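Local structure of GP37 (Pseudomonas phage phikz, 5FT0) at residues A[180-183]-A[184-188]. The protein inhibits the bacterial RNA degradosome, probably by binding RNase E and blocking its activity on RNA during phage infection. Residues are numbered along the deposited sequence; the frame is centred on the assembly and turned at random.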
# COMPACT_ATOMS: atom_id res chain seq x y z
N TYR A 180 4.55 -14.60 25.66
CA TYR A 180 5.87 -14.27 25.14
C TYR A 180 6.88 -14.14 26.26
O TYR A 180 8.04 -14.55 26.11
CB TYR A 180 5.81 -12.97 24.32
CG TYR A 180 5.43 -13.21 22.88
CD1 TYR A 180 4.10 -13.34 22.50
CD2 TYR A 180 6.41 -13.33 21.91
CE1 TYR A 180 3.76 -13.57 21.18
CE2 TYR A 180 6.08 -13.56 20.59
CZ TYR A 180 4.75 -13.68 20.23
OH TYR A 180 4.41 -13.91 18.92
N THR A 181 6.47 -13.58 27.40
CA THR A 181 7.37 -13.45 28.54
C THR A 181 7.80 -14.81 29.06
O THR A 181 8.99 -15.05 29.31
CB THR A 181 6.69 -12.64 29.65
OG1 THR A 181 6.30 -11.36 29.14
CG2 THR A 181 7.64 -12.45 30.83
N ASP A 182 6.85 -15.73 29.21
CA ASP A 182 7.18 -17.07 29.69
C ASP A 182 8.02 -17.83 28.66
O ASP A 182 8.99 -18.51 29.02
CB ASP A 182 5.90 -17.84 30.02
CG ASP A 182 5.20 -17.30 31.25
OD1 ASP A 182 5.85 -16.57 32.03
OD2 ASP A 182 4.01 -17.61 31.43
N TYR A 183 7.66 -17.74 27.38
CA TYR A 183 8.39 -18.47 26.36
C TYR A 183 9.86 -18.07 26.33
O TYR A 183 10.75 -18.93 26.29
CB TYR A 183 7.76 -18.26 24.98
CG TYR A 183 8.35 -19.17 23.94
CD1 TYR A 183 7.81 -20.43 23.71
CD2 TYR A 183 9.45 -18.79 23.19
CE1 TYR A 183 8.35 -21.28 22.77
CE2 TYR A 183 10.00 -19.63 22.24
CZ TYR A 183 9.45 -20.88 22.03
OH TYR A 183 9.99 -21.73 21.09
N PHE A 184 10.14 -16.77 26.36
CA PHE A 184 11.53 -16.33 26.33
C PHE A 184 12.26 -16.73 27.61
O PHE A 184 13.42 -17.15 27.55
CB PHE A 184 11.60 -14.81 26.12
CG PHE A 184 11.72 -14.42 24.68
CD1 PHE A 184 10.60 -14.33 23.86
CD2 PHE A 184 12.97 -14.14 24.13
CE1 PHE A 184 10.72 -13.97 22.53
CE2 PHE A 184 13.09 -13.79 22.79
CZ PHE A 184 11.96 -13.70 21.99
N ALA A 185 11.60 -16.63 28.76
CA ALA A 185 12.26 -16.93 30.02
C ALA A 185 12.50 -18.43 30.20
O ALA A 185 13.52 -18.83 30.77
CB ALA A 185 11.45 -16.38 31.19
N ASN A 186 11.58 -19.26 29.71
CA ASN A 186 11.65 -20.70 29.94
C ASN A 186 12.17 -21.49 28.75
O ASN A 186 12.76 -22.56 28.95
CB ASN A 186 10.27 -21.24 30.33
CG ASN A 186 9.69 -20.54 31.54
OD1 ASN A 186 10.42 -20.19 32.47
ND2 ASN A 186 8.38 -20.33 31.54
N LYS A 187 11.96 -21.01 27.52
CA LYS A 187 12.32 -21.76 26.33
C LYS A 187 13.51 -21.19 25.58
O LYS A 187 14.08 -21.89 24.74
CB LYS A 187 11.12 -21.85 25.37
CG LYS A 187 9.83 -22.26 26.04
CD LYS A 187 9.91 -23.69 26.51
CE LYS A 187 8.55 -24.23 26.90
NZ LYS A 187 8.58 -25.71 27.10
N LEU A 188 13.88 -19.94 25.84
CA LEU A 188 15.02 -19.29 25.20
C LEU A 188 15.96 -18.72 26.25
O LEU A 188 16.54 -17.64 26.08
CB LEU A 188 14.56 -18.20 24.24
CG LEU A 188 13.60 -18.63 23.12
CD1 LEU A 188 13.07 -17.40 22.37
CD2 LEU A 188 14.27 -19.61 22.17
O HOH W 1 12.84 -23.16 22.33
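Y180 opens these last turns of helix 158-187 by accepting, through its carbonyl O, a nearly straight bond from F184 N (3.1 Å, 168°). The same O lies in the plane of the F184 ring, 3.4 Å from CD1, while F184 CE1 comes up to the edge of the Y180 ring, 4.4 Å from CD2; F213 and F225 of the sheet pack against this pair. T181 O takes the next bond, from A185 N, and its OG1 turns back to I177 O. D182 O receives N186 N at 2.8 Å, and the N186 side chain folds over that carbonyl without a good bonding angle from ND2. Y183 does most of the side-chain work. With CG anti to the backbone N (chi1 -171°), its side chain is crossed at about a right angle by K187, whose CB sits over the centre of one ring face in a CH-pi contact, 3.7 Å from the centroid. L188 CD1 meets the ring edge at CE2, 3.8 Å away. Y183 O accepts K187 N at 2.7 Å and, weakly, L188 N. Y183 OH and K187 NZ both reach D19, the lysine by a salt bridge. This is the C-terminal end of an amphipathic alpha-helix, Y180 and F184 packed on an antiparallel sheet, Y183 against helix 87-98.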